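Local coordinates for protein epidermin leader peptide processing serine protease EpiP (Staphylococcus aureus subsp. aureus, PDB 3QFH) that is a subtilisin-like serine protease that probably cleaves the leader peptide from the precursor of the lantibiotic epidermin, at residues N106-N111 and G431-Y436; E327-G332 and A380-A385; D337-G342 and S426-G431; G391-I396 and K408-L413. One frame throughout, in Å; residues are numbered along the deposited sequence.

All four contacts lie in the subtilisin-like part of the chain. Interaction 1 closes the longest loop, and the other three are nested inside it. Interactions 2 and 3 cross along the chain and are the closest pair, with centres 9 Å apart. Interaction 3 sits on strand 338-341, at one edge of the seven-stranded parallel sheet. Helix 382-400 serves interactions 2 and 4, whose centres are 20 Å apart. The probable catalytic serine, Ser-383, lies in its first turn. Interactions 1 and 3 share Gly-431 and have centres 12 Å apart. The C-terminal region thus packs around that helix and the sheet edge.

Interaction 1. Residues N106-N111 and G431-Y436; sequences NKITNN and GELDVY
Ile-108 and Val-435 form the tight half of this contact. The carbonyl O of Ile-108, near the end of helix 103-108, takes a hydrogen bond from Val-435 N at 2.8 Å. The donor lies in the carbonyl plane, but the hydrogen bond is bent, with an angle of 135° at the hydrogen. Tyr-436 N adds a weak bond of 3.4 Å to the same Ile-108 O. Beside them the Ile-108 side chain is buried. Its CG1 takes the crowded position between backbone N and carbonyl carbon (chi1 72°). CD1 then reaches CD2 of Leu-433 at 4.0 Å and CG2 of Val-435, while CG2 of Ile-108 rests on the carbonyl O of Leu-433.

Through Ile-108 O, the end of helix 103-108 is joined to the first turn of helix 435-439, the last helix of this subtilisin-like chain. Asp-434 is the N-cap of helix 435-439, and its OD2 accepts a hydrogen bond from Lys-437 N. Leu-433 and Val-435 also reach helix 382-400, through Ala-392 and Leu-395.

Toward solvent the contact loosens. The amide of Asn-110 lies nearly flat over one face of the Tyr-436 ring, their planes 12° apart. Its ND2 sits above the rim, 3.3 Å from CD2 of Tyr-436. A water donates to Asn-110 OD1 at 2.9 Å and to Asp-434 OD1 at 2.5 Å, tying the two side chains together. On the other flank Lys-107 NZ and Glu-432 OE1 make only a long salt bridge of 3.9 Å. The Glu-432 carboxylate is gripped more firmly by the hydroxyls of Thr-319 and Ser-323.

Interaction 2. Residues E327-G332 and A380-A385; sequences EFSNFG and AGTSLA
No backbone hydrogen bond joins these two segments. The loop 327-332 has no regular structure, and its CA atoms stay apart from those of 380-385. The nearest pair, Ser-329 CA and Thr-382 CA, is 6.7 Å apart. Gly-381 has phi/psi angles of 143°/162°, a conformation that calls for glycine. From there the chain turns into helix 382-400, with Leu-384 N bonded to Gly-381 O at 3.0 Å.

Phe-328 bridges most of the gap. Its CG sits in the crowded position between backbone N and carbonyl carbon (chi1 53°), which sends the ring across to the glycine. CE2 of Phe-328 meets Gly-381 CA at 3.4 Å, and CZ of Phe-328 is equally close to Gly-381 N. On the other side of the ring tip, CE1 of Phe-328 touches Ala-380 CB at 4.2 Å. Next along, CG2 of Thr-382 leans on Ser-329 OG at 3.7 Å. That hydroxyl is held by its own segment: Ser-329 OG donates to a lone pair of Asn-330 O at 2.9 Å. Thr-382 OG1 is bonded to the backbone O of Ala-278.

Ser-383, one residue on, bonds through OG to His-177 NE2. With Asp-130 they have the geometry of a subtilase catalytic triad, so the contact probably borders the active site. The loop 327-332 runs between strands 314-319 and 338-341. Phe-328, Thr-382 and Ala-385 all touch Ser-318 of strand 314-319, beside the start of helix 382-400.

Interaction 3. Residues D337-G342 and S426-G431; sequences DIAAPG and SRYGHG. With SO4 (sulfate ion), chain M; EDO (1,2-ethanediol), chain J.
The His-430 imidazole reaches from the turn to the strand segment, while Ile-338 reaches from the strand to the turn. The His-430 ring presents its edge to the Asp-337 carbonyl. Its CG is anti to the carbonyl carbon (chi1 -65°), and CD2 of His-430 comes to lie 3.2 Å from Asp-337 O. ND1 donates to O4 of a sulfate ion at 2.7 Å; the ion probably comes from the crystallisation liquor. Tyr-414 stacks on the ring and Phe-425 meets it edge-to-face. Ile-338 has CG1 anti to its backbone N (chi1 -170°), and this CG1 comes to 3.4 Å from Gly-431 O. The methyl of Ala-339 points toward the other segment instead. Ala-339 CB touches CD1 of Tyr-428, whose hydroxyl is bonded to Leu-325 N.

Between these side chains the backbones pair. Residues 428-431 form a type II' beta turn, closed by Gly-431 N to Tyr-428 O at 3.1 Å. The turn follows helix 425-428 and docks on strand 338-341, the outermost strand at this end of the parallel sheet. His-430 N donates almost straight to Asp-337 O at 2.9 Å, with an angle of 175° at the hydrogen. Ala-339 N donates to Gly-431 O at 3.1 Å. Both donors stand above the plane of the carbonyl they meet.

Gly-429 has positive phi and lies against the Asp-337 to Ile-338 peptide, where a CB would clash. The Asp-337 carboxylate turns to strand 314-319, and its OD2 accepts from Thr-315 N. In the first turn of helix 425-428, Ser-426 N donates to O1 of a 1,2-ethanediol, also probably from the crystallisation liquor, at 3.2 Å.

Interaction 4. Residues G391-I396 and K408-L413; sequences GALALI and KAIELL
Helices 382-400 and 406-416 cross steeply here, with 113° between the N-to-C directions of the two short segments and 9.4 Å between their axes. They are consecutive helices of the subtilisin-like fold, joined by a short loop, and the first carries the probable catalytic Ser-383 in its first turn. The contact is wholly apolar, with no hydrogen bond across it.

Ile-396 faces the second helix with both of its branches. CG2, anti to the backbone N, rests on Ala-409 CA at 3.9 Å and also touches CD2 of Leu-412. CD1 of Ile-396 reaches CB of Leu-413 at 4.0 Å, the two side chains crossing at about a right angle. The small Ala-409 allows this close approach: its CA and that of Ile-396 are 6.0 Å apart.

Leu-393 and Leu-413 also cross nearly at right angles. Leu-413 has CG anti to its backbone N (chi1 175°), which carries its methyls toward the first helix. Beyond the pair, Leu-393 packs on Ile-273 and Val-275 of strand 273-277, and Leu-413 touches Leu-433. CD2 of Leu-393 meets CD2 of Leu-413 at 3.9 Å and lies 3.8 Å from the carbonyl O of Ala-409.

Interaction 1. Residues N106-N111 and G431-Y436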
loop_
_atom_site.group_PDB
_atom_site.type_symbol
_atom_site.label_atom_id
_atom_site.label_comp_id
_atom_site.label_asym_id
_atom_site.label_seq_id
_atom_site.Cartn_x
_atom_site.Cartn_y
_atom_site.Cartn_z
ATOM N N ASN A 106 -18.174 -5.689 -10.435
ATOM C CA ASN A 106 -19.539 -6.185 -10.370
ATOM C C ASN A 106 -19.756 -7.151 -9.209
ATOM O O ASN A 106 -20.790 -7.103 -8.540
ATOM C CB ASN A 106 -19.973 -6.844 -11.687
ATOM C CG ASN A 106 -20.401 -5.821 -12.710
ATOM O OD1 ASN A 106 -21.589 -5.634 -12.918
ATOM N ND2 ASN A 106 -19.447 -5.080 -13.273
ATOM N N LYS A 107 -18.764 -8.002 -8.970
ATOM C CA LYS A 107 -18.827 -9.011 -7.932
ATOM C C LYS A 107 -19.048 -8.394 -6.540
ATOM O O LYS A 107 -19.840 -8.888 -5.756
ATOM C CB LYS A 107 -17.514 -9.812 -7.927
ATOM C CG LYS A 107 -17.535 -11.062 -7.107
ATOM C CD LYS A 107 -18.480 -12.085 -7.726
ATOM C CE LYS A 107 -18.591 -13.353 -6.887
ATOM N NZ LYS A 107 -19.369 -13.144 -5.628
ATOM N N ILE A 108 -18.366 -7.302 -6.263
ATOM C CA ILE A 108 -18.431 -6.691 -4.941
ATOM C C ILE A 108 -19.528 -5.643 -4.762
ATOM O O ILE A 108 -19.749 -5.196 -3.648
ATOM C CB ILE A 108 -17.052 -6.119 -4.536
ATOM C CG1 ILE A 108 -16.694 -4.857 -5.336
ATOM C CG2 ILE A 108 -15.983 -7.194 -4.694
ATOM C CD1 ILE A 108 -15.360 -4.215 -4.949
ATOM N N THR A 109 -20.226 -5.278 -5.835
ATOM C CA THR A 109 -21.249 -4.235 -5.776
ATOM C C THR A 109 -22.643 -4.737 -6.140
ATOM O O THR A 109 -23.525 -3.933 -6.429
ATOM C CB THR A 109 -20.913 -3.094 -6.762
ATOM O OG1 THR A 109 -20.902 -3.603 -8.105
ATOM C CG2 THR A 109 -19.562 -2.467 -6.442
ATOM N N ASN A 110 -22.864 -6.049 -6.112
ATOM C CA ASN A 110 -24.146 -6.597 -6.569
ATOM C C ASN A 110 -24.451 -6.109 -7.985
ATOM O O ASN A 110 -25.531 -5.601 -8.262
ATOM C CB ASN A 110 -25.311 -6.239 -5.618
ATOM C CG ASN A 110 -25.599 -7.323 -4.583
ATOM O OD1 ASN A 110 -24.727 -8.108 -4.198
ATOM N ND2 ASN A 110 -26.836 -7.354 -4.117
ATOM N N ASN A 111 -23.476 -6.246 -8.874
ATOM C CA ASN A 111 -23.638 -5.832 -10.270
ATOM C C ASN A 111 -23.948 -4.345 -10.446
ATOM O O ASN A 111 -24.723 -3.950 -11.318
ATOM C CB ASN A 111 -24.678 -6.712 -10.972
ATOM C CG ASN A 111 -24.235 -8.178 -11.056
ATOM O OD1 ASN A 111 -23.046 -8.477 -11.186
ATOM N ND2 ASN A 111 -25.190 -9.085 -10.989
ATOM N N GLY A 431 -13.534 -12.653 5.057
ATOM C CA GLY A 431 -14.214 -13.037 3.827
ATOM C C GLY A 431 -13.947 -12.084 2.694
ATOM O O GLY A 431 -13.183 -11.134 2.842
ATOM N N GLU A 432 -14.596 -12.335 1.557
ATOM C CA GLU A 432 -14.448 -11.477 0.394
ATOM C C GLU A 432 -15.281 -10.210 0.599
ATOM O O GLU A 432 -16.408 -10.258 1.076
ATOM C CB GLU A 432 -14.884 -12.205 -0.885
ATOM C CG GLU A 432 -14.482 -11.484 -2.171
ATOM C CD GLU A 432 -14.919 -12.221 -3.429
ATOM O OE1 GLU A 432 -16.119 -12.571 -3.528
ATOM O OE2 GLU A 432 -14.062 -12.422 -4.329
ATOM N N LEU A 433 -14.691 -9.084 0.243
ATOM C CA LEU A 433 -15.332 -7.767 0.303
ATOM C C LEU A 433 -16.714 -7.752 -0.392
ATOM O O LEU A 433 -16.848 -8.280 -1.495
ATOM C CB LEU A 433 -14.399 -6.777 -0.408
ATOM C CG LEU A 433 -14.814 -5.306 -0.534
ATOM C CD1 LEU A 433 -15.040 -4.659 0.828
ATOM C CD2 LEU A 433 -13.752 -4.549 -1.342
ATOM N N ASP A 434 -17.725 -7.162 0.256
ATOM C CA ASP A 434 -19.074 -7.008 -0.341
ATOM C C ASP A 434 -19.567 -5.587 0.011
ATOM O O ASP A 434 -20.065 -5.321 1.113
ATOM C CB ASP A 434 -20.052 -8.079 0.150
ATOM C CG ASP A 434 -21.419 -8.040 -0.587
ATOM O OD1 ASP A 434 -22.137 -9.081 -0.533
ATOM O OD2 ASP A 434 -21.784 -7.008 -1.218
ATOM N N VAL A 435 -19.378 -4.686 -0.941
ATOM C CA VAL A 435 -19.683 -3.275 -0.764
ATOM C C VAL A 435 -21.175 -3.042 -0.669
ATOM O O VAL A 435 -21.631 -2.159 0.072
ATOM C CB VAL A 435 -19.024 -2.437 -1.898
ATOM C CG1 VAL A 435 -19.429 -0.969 -1.829
ATOM C CG2 VAL A 435 -17.501 -2.603 -1.836
ATOM N N TYR A 436 -21.956 -3.851 -1.375
ATOM C CA TYR A 436 -23.409 -3.697 -1.294
ATOM C C TYR A 436 -23.874 -3.927 0.146
ATOM O O TYR A 436 -24.663 -3.130 0.695
ATOM C CB TYR A 436 -24.110 -4.631 -2.257
ATOM C CG TYR A 436 -25.602 -4.543 -2.207
ATOM C CD1 TYR A 436 -26.281 -3.579 -2.945
ATOM C CD2 TYR A 436 -26.343 -5.448 -1.458
ATOM C CE1 TYR A 436 -27.661 -3.495 -2.918
ATOM C CE2 TYR A 436 -27.731 -5.373 -1.416
ATOM C CZ TYR A 436 -28.382 -4.396 -2.153
ATOM O OH TYR A 436 -29.745 -4.323 -2.125
HETATM O O HOH W 1 -24.496 -8.884 -1.387
#

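Interaction 2. Residues E327-G332 and A380-A385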
loop_
_atom_site.group_PDB
_atom_site.type_symbol
_atom_site.label_atom_id
_atom_site.label_comp_id
_atom_site.label_asym_id
_atom_site.label_seq_id
_atom_site.Cartn_x
_atom_site.Cartn_y
_atom_site.Cartn_z
ATOM N N GLU A 327 -3.835 -17.756 -6.608
ATOM C CA GLU A 327 -2.686 -18.642 -6.384
ATOM C C GLU A 327 -1.433 -17.868 -5.940
ATOM O O GLU A 327 -0.582 -18.395 -5.236
ATOM C CB GLU A 327 -2.382 -19.499 -7.629
ATOM C CG GLU A 327 -1.825 -18.760 -8.848
ATOM C CD GLU A 327 -2.849 -17.951 -9.641
ATOM O OE1 GLU A 327 -2.421 -17.350 -10.648
ATOM O OE2 GLU A 327 -4.057 -17.902 -9.280
ATOM N N PHE A 328 -1.339 -16.609 -6.337
ATOM C CA PHE A 328 -0.190 -15.796 -5.971
ATOM C C PHE A 328 -0.359 -15.067 -4.635
ATOM O O PHE A 328 0.564 -14.429 -4.164
ATOM C CB PHE A 328 0.081 -14.757 -7.066
ATOM C CG PHE A 328 -1.131 -13.894 -7.435
ATOM C CD1 PHE A 328 -1.790 -14.091 -8.647
ATOM C CD2 PHE A 328 -1.579 -12.893 -6.602
ATOM C CE1 PHE A 328 -2.880 -13.329 -9.005
ATOM C CE2 PHE A 328 -2.677 -12.101 -6.952
ATOM C CZ PHE A 328 -3.332 -12.323 -8.158
ATOM N N SER A 329 -1.530 -15.140 -4.008
ATOM C CA SER A 329 -1.727 -14.376 -2.778
ATOM C C SER A 329 -1.080 -15.001 -1.550
ATOM O O SER A 329 -1.258 -16.176 -1.263
ATOM C CB SER A 329 -3.216 -14.181 -2.475
ATOM O OG SER A 329 -3.380 -13.220 -1.416
ATOM N N ASN A 330 -0.308 -14.218 -0.834
ATOM C CA ASN A 330 0.161 -14.681 0.453
ATOM C C ASN A 330 -1.087 -14.831 1.339
ATOM O O ASN A 330 -2.171 -14.288 1.034
ATOM C CB ASN A 330 1.144 -13.699 1.093
ATOM C CG ASN A 330 2.528 -13.724 0.444
ATOM O OD1 ASN A 330 2.790 -14.438 -0.547
ATOM N ND2 ASN A 330 3.432 -12.952 1.021
ATOM N N PHE A 331 -0.942 -15.590 2.409
ATOM C CA PHE A 331 -2.017 -15.808 3.354
ATOM C C PHE A 331 -1.452 -16.370 4.654
ATOM O O PHE A 331 -0.235 -16.564 4.790
ATOM C CB PHE A 331 -2.998 -16.814 2.769
ATOM C CG PHE A 331 -2.405 -18.175 2.554
ATOM C CD1 PHE A 331 -2.643 -19.201 3.460
ATOM C CD2 PHE A 331 -1.584 -18.427 1.456
ATOM C CE1 PHE A 331 -2.089 -20.449 3.273
ATOM C CE2 PHE A 331 -1.024 -19.680 1.259
ATOM C CZ PHE A 331 -1.279 -20.695 2.178
ATOM N N GLY A 332 -2.353 -16.657 5.588
ATOM C CA GLY A 332 -2.002 -17.303 6.840
ATOM C C GLY A 332 -2.752 -16.789 8.047
ATOM O O GLY A 332 -3.334 -15.695 8.022
ATOM N N ALA A 380 -3.162 -8.194 -12.690
ATOM C CA ALA A 380 -3.582 -9.022 -11.574
ATOM C C ALA A 380 -2.633 -8.810 -10.422
ATOM O O ALA A 380 -1.498 -8.397 -10.615
ATOM C CB ALA A 380 -3.617 -10.480 -11.966
ATOM N N GLY A 381 -3.099 -9.061 -9.212
ATOM C CA GLY A 381 -2.216 -8.926 -8.052
ATOM C C GLY A 381 -2.931 -8.370 -6.867
ATOM O O GLY A 381 -4.007 -7.791 -7.007
ATOM N N THR A 382 -2.338 -8.554 -5.688
ATOM C CA THR A 382 -2.936 -8.052 -4.457
ATOM C C THR A 382 -3.028 -6.544 -4.486
ATOM O O THR A 382 -3.859 -5.970 -3.800
ATOM C CB THR A 382 -2.138 -8.497 -3.183
ATOM O OG1 THR A 382 -0.765 -8.119 -3.302
ATOM C CG2 THR A 382 -2.228 -10.011 -2.964
ATOM N N SER A 383 -2.160 -5.898 -5.270
ATOM C CA SER A 383 -2.154 -4.434 -5.375
ATOM C C SER A 383 -3.459 -3.945 -6.021
ATOM O O SER A 383 -3.778 -2.782 -5.937
ATOM C CB SER A 383 -0.930 -3.932 -6.167
ATOM O OG SER A 383 -1.030 -4.237 -7.560
ATOM N N LEU A 384 -4.199 -4.839 -6.691
ATOM C CA LEU A 384 -5.488 -4.457 -7.298
ATOM C C LEU A 384 -6.684 -4.802 -6.381
ATOM O O LEU A 384 -7.786 -4.262 -6.544
ATOM C CB LEU A 384 -5.637 -5.077 -8.689
ATOM C CG LEU A 384 -4.463 -4.700 -9.610
ATOM C CD1 LEU A 384 -4.651 -5.216 -11.002
ATOM C CD2 LEU A 384 -4.251 -3.180 -9.649
ATOM N N ALA A 385 -6.466 -5.689 -5.421
ATOM C CA ALA A 385 -7.501 -6.041 -4.451
ATOM C C ALA A 385 -7.569 -5.006 -3.294
ATOM O O ALA A 385 -8.637 -4.613 -2.839
ATOM C CB ALA A 385 -7.215 -7.435 -3.902
#

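Interaction 3. Residues D337-G342 and S426-G431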
loop_
_atom_site.group_PDB
_atom_site.type_symbol
_atom_site.label_atom_id
_atom_site.label_comp_id
_atom_site.label_asym_id
_atom_site.label_seq_id
_atom_site.Cartn_x
_atom_site.Cartn_y
_atom_site.Cartn_z
ATOM N N ASP A 337 -6.780 -10.299 6.851
ATOM C CA ASP A 337 -7.976 -9.748 7.507
ATOM C C ASP A 337 -9.223 -9.800 6.623
ATOM O O ASP A 337 -10.359 -9.911 7.128
ATOM C CB ASP A 337 -7.721 -8.289 7.896
ATOM C CG ASP A 337 -6.633 -8.157 8.954
ATOM O OD1 ASP A 337 -6.737 -8.838 9.992
ATOM O OD2 ASP A 337 -5.677 -7.384 8.760
ATOM N N ILE A 338 -8.996 -9.723 5.311
ATOM C CA ILE A 338 -10.042 -9.644 4.330
ATOM C C ILE A 338 -9.466 -9.946 2.941
ATOM O O ILE A 338 -8.270 -9.895 2.728
ATOM C CB ILE A 338 -10.635 -8.207 4.352
ATOM C CG1 ILE A 338 -11.912 -8.094 3.524
ATOM C CG2 ILE A 338 -9.601 -7.208 3.880
ATOM C CD1 ILE A 338 -12.710 -6.816 3.811
ATOM N N ALA A 339 -10.336 -10.247 1.995
ATOM C CA ALA A 339 -9.918 -10.484 0.635
ATOM C C ALA A 339 -10.792 -9.694 -0.344
ATOM O O ALA A 339 -11.967 -9.452 -0.094
ATOM C CB ALA A 339 -9.992 -11.971 0.330
ATOM N N ALA A 340 -10.207 -9.266 -1.455
ATOM C CA ALA A 340 -10.965 -8.595 -2.512
ATOM C C ALA A 340 -10.422 -9.165 -3.836
ATOM O O ALA A 340 -9.321 -9.723 -3.852
ATOM C CB ALA A 340 -10.794 -7.087 -2.437
ATOM N N PRO A 341 -11.194 -9.059 -4.932
ATOM C CA PRO A 341 -10.743 -9.585 -6.247
ATOM C C PRO A 341 -9.465 -8.937 -6.777
ATOM O O PRO A 341 -9.372 -7.696 -6.910
ATOM C CB PRO A 341 -11.912 -9.244 -7.169
ATOM C CG PRO A 341 -13.104 -9.161 -6.249
ATOM C CD PRO A 341 -12.569 -8.536 -5.004
ATOM N N GLY A 342 -8.465 -9.772 -7.035
ATOM C CA GLY A 342 -7.215 -9.298 -7.570
ATOM C C GLY A 342 -6.779 -10.062 -8.810
ATOM O O GLY A 342 -5.786 -9.717 -9.411
ATOM N N SER A 426 -7.741 -18.396 7.754
ATOM C CA SER A 426 -6.308 -18.274 7.447
ATOM C C SER A 426 -6.060 -17.853 6.001
ATOM O O SER A 426 -5.006 -17.322 5.703
ATOM C CB SER A 426 -5.582 -19.576 7.756
ATOM O OG SER A 426 -6.119 -20.631 7.000
ATOM N N ARG A 427 -7.029 -18.072 5.111
ATOM C CA ARG A 427 -6.873 -17.677 3.718
ATOM C C ARG A 427 -7.638 -16.406 3.324
ATOM O O ARG A 427 -7.079 -15.558 2.615
ATOM C CB ARG A 427 -7.258 -18.826 2.781
ATOM C CG ARG A 427 -6.527 -20.116 3.103
ATOM C CD ARG A 427 -6.586 -21.088 1.958
ATOM N NE ARG A 427 -5.674 -20.669 0.897
ATOM C CZ ARG A 427 -5.591 -21.225 -0.307
ATOM N NH1 ARG A 427 -6.383 -22.239 -0.641
ATOM N NH2 ARG A 427 -4.713 -20.752 -1.186
ATOM N N TYR A 428 -8.884 -16.267 3.803
ATOM C CA TYR A 428 -9.757 -15.142 3.436
ATOM C C TYR A 428 -9.989 -14.091 4.512
ATOM O O TYR A 428 -10.614 -13.047 4.238
ATOM C CB TYR A 428 -11.141 -15.675 3.022
ATOM C CG TYR A 428 -11.077 -16.630 1.863
ATOM C CD1 TYR A 428 -11.125 -16.164 0.546
ATOM C CD2 TYR A 428 -10.903 -17.984 2.073
ATOM C CE1 TYR A 428 -11.042 -17.035 -0.527
ATOM C CE2 TYR A 428 -10.811 -18.863 1.007
ATOM C CZ TYR A 428 -10.879 -18.379 -0.290
ATOM O OH TYR A 428 -10.784 -19.251 -1.334
ATOM N N GLY A 429 -9.523 -14.364 5.723
ATOM C CA GLY A 429 -9.770 -13.475 6.820
ATOM C C GLY A 429 -11.270 -13.517 7.026
ATOM O O GLY A 429 -11.869 -14.584 6.939
ATOM N N HIS A 430 -11.877 -12.364 7.243
ATOM C CA HIS A 430 -13.339 -12.287 7.456
ATOM C C HIS A 430 -14.174 -12.589 6.218
ATOM O O HIS A 430 -15.394 -12.766 6.319
ATOM C CB HIS A 430 -13.739 -10.934 8.041
ATOM C CG HIS A 430 -13.196 -10.694 9.406
ATOM N ND1 HIS A 430 -13.789 -11.216 10.538
ATOM C CD2 HIS A 430 -12.129 -9.975 9.834
ATOM C CE1 HIS A 430 -13.097 -10.839 11.601
ATOM N NE2 HIS A 430 -12.092 -10.078 11.203
ATOM N N GLY A 431 -13.534 -12.653 5.057
ATOM C CA GLY A 431 -14.214 -13.037 3.827
ATOM C C GLY A 431 -13.947 -12.084 2.694
ATOM O O GLY A 431 -13.183 -11.134 2.842
HETATM S S SO4 M . -16.270 -13.431 11.883
HETATM O O1 SO4 M . -15.862 -12.694 13.081
HETATM O O2 SO4 M . -16.745 -14.768 12.209
HETATM O O3 SO4 M . -17.301 -12.670 11.193
HETATM O O4 SO4 M . -15.112 -13.563 10.997
HETATM C C1 EDO J . -9.585 -21.704 10.138
HETATM O O1 EDO J . -8.633 -20.707 9.735
HETATM C C2 EDO J . -10.871 -21.049 10.642
HETATM O O2 EDO J . -11.764 -20.755 9.553
#

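Interaction 4. Residues G391-I396 and K408-L413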
loop_
_atom_site.group_PDB
_atom_site.type_symbol
_atom_site.label_atom_id
_atom_site.label_comp_id
_atom_site.label_asym_id
_atom_site.label_seq_id
_atom_site.Cartn_x
_atom_site.Cartn_y
_atom_site.Cartn_z
ATOM N N GLY A 391 -11.125 1.854 -0.770
ATOM C CA GLY A 391 -12.306 2.577 -1.247
ATOM C C GLY A 391 -13.545 2.295 -0.416
ATOM O O GLY A 391 -14.299 3.214 -0.085
ATOM N N ALA A 392 -13.749 1.020 -0.073
ATOM C CA ALA A 392 -14.885 0.597 0.733
ATOM C C ALA A 392 -14.878 1.274 2.107
ATOM O O ALA A 392 -15.932 1.765 2.588
ATOM C CB ALA A 392 -14.904 -0.959 0.876
ATOM N N LEU A 393 -13.702 1.332 2.744
ATOM C CA LEU A 393 -13.590 2.008 4.048
ATOM C C LEU A 393 -13.921 3.486 3.957
ATOM O O LEU A 393 -14.503 4.063 4.900
ATOM C CB LEU A 393 -12.201 1.818 4.634
ATOM C CG LEU A 393 -11.908 0.427 5.195
ATOM C CD1 LEU A 393 -10.420 0.212 5.334
ATOM C CD2 LEU A 393 -12.616 0.253 6.547
ATOM N N ALA A 394 -13.544 4.122 2.849
ATOM C CA ALA A 394 -13.878 5.528 2.661
ATOM C C ALA A 394 -15.401 5.672 2.593
ATOM O O ALA A 394 -15.986 6.600 3.186
ATOM C CB ALA A 394 -13.213 6.099 1.407
ATOM N N LEU A 395 -16.044 4.758 1.888
ATOM C CA LEU A 395 -17.517 4.773 1.770
ATOM C C LEU A 395 -18.211 4.559 3.108
ATOM O O LEU A 395 -19.208 5.217 3.416
ATOM C CB LEU A 395 -17.992 3.709 0.791
ATOM C CG LEU A 395 -17.594 3.857 -0.684
ATOM C CD1 LEU A 395 -18.127 2.664 -1.487
ATOM C CD2 LEU A 395 -18.119 5.179 -1.237
ATOM N N ILE A 396 -17.678 3.632 3.896
ATOM C CA ILE A 396 -18.234 3.292 5.201
ATOM C C ILE A 396 -18.104 4.468 6.183
ATOM O O ILE A 396 -19.044 4.801 6.906
ATOM C CB ILE A 396 -17.565 2.023 5.761
ATOM C CG1 ILE A 396 -18.009 0.808 4.938
ATOM C CG2 ILE A 396 -17.937 1.832 7.240
ATOM C CD1 ILE A 396 -17.094 -0.422 5.110
ATOM N N LYS A 408 -14.256 1.848 14.084
ATOM C CA LYS A 408 -15.633 1.395 13.909
ATOM C C LYS A 408 -15.892 1.070 12.440
ATOM O O LYS A 408 -16.755 0.262 12.136
ATOM C CB LYS A 408 -16.655 2.446 14.357
ATOM C CG LYS A 408 -16.665 2.782 15.836
ATOM C CD LYS A 408 -17.834 3.705 16.138
ATOM C CE LYS A 408 -17.825 4.175 17.579
ATOM N NZ LYS A 408 -18.913 5.128 17.830
ATOM N N ALA A 409 -15.190 1.745 11.533
ATOM C CA ALA A 409 -15.320 1.468 10.093
ATOM C C ALA A 409 -14.731 0.106 9.789
ATOM O O ALA A 409 -15.298 -0.676 9.030
ATOM C CB ALA A 409 -14.614 2.534 9.264
ATOM N N ILE A 410 -13.578 -0.170 10.382
ATOM C CA ILE A 410 -12.915 -1.463 10.195
ATOM C C ILE A 410 -13.807 -2.590 10.722
ATOM O O ILE A 410 -13.989 -3.577 10.048
ATOM C CB ILE A 410 -11.565 -1.500 10.906
ATOM C CG1 ILE A 410 -10.641 -0.439 10.315
ATOM C CG2 ILE A 410 -10.922 -2.875 10.790
ATOM C CD1 ILE A 410 -9.368 -0.220 11.121
ATOM N N GLU A 411 -14.392 -2.419 11.912
ATOM C CA GLU A 411 -15.259 -3.457 12.481
ATOM C C GLU A 411 -16.532 -3.658 11.674
ATOM O O GLU A 411 -17.003 -4.771 11.552
ATOM C CB GLU A 411 -15.576 -3.196 13.967
ATOM C CG GLU A 411 -14.312 -3.334 14.837
ATOM C CD GLU A 411 -13.582 -4.690 14.612
ATOM O OE1 GLU A 411 -14.251 -5.746 14.664
ATOM O OE2 GLU A 411 -12.348 -4.694 14.384
ATOM N N LEU A 412 -17.085 -2.582 11.130
ATOM C CA LEU A 412 -18.262 -2.692 10.289
ATOM C C LEU A 412 -17.869 -3.460 8.999
ATOM O O LEU A 412 -18.570 -4.393 8.577
ATOM C CB LEU A 412 -18.842 -1.305 10.004
ATOM C CG LEU A 412 -20.214 -1.268 9.325
ATOM C CD1 LEU A 412 -20.965 0.015 9.692
ATOM C CD2 LEU A 412 -20.113 -1.457 7.799
ATOM N N LEU A 413 -16.727 -3.105 8.418
ATOM C CA LEU A 413 -16.231 -3.801 7.234
ATOM C C LEU A 413 -16.113 -5.303 7.531
ATOM O O LEU A 413 -16.644 -6.136 6.805
ATOM C CB LEU A 413 -14.872 -3.224 6.791
ATOM C CG LEU A 413 -14.163 -3.926 5.627
ATOM C CD1 LEU A 413 -14.869 -3.640 4.320
ATOM C CD2 LEU A 413 -12.698 -3.523 5.517
#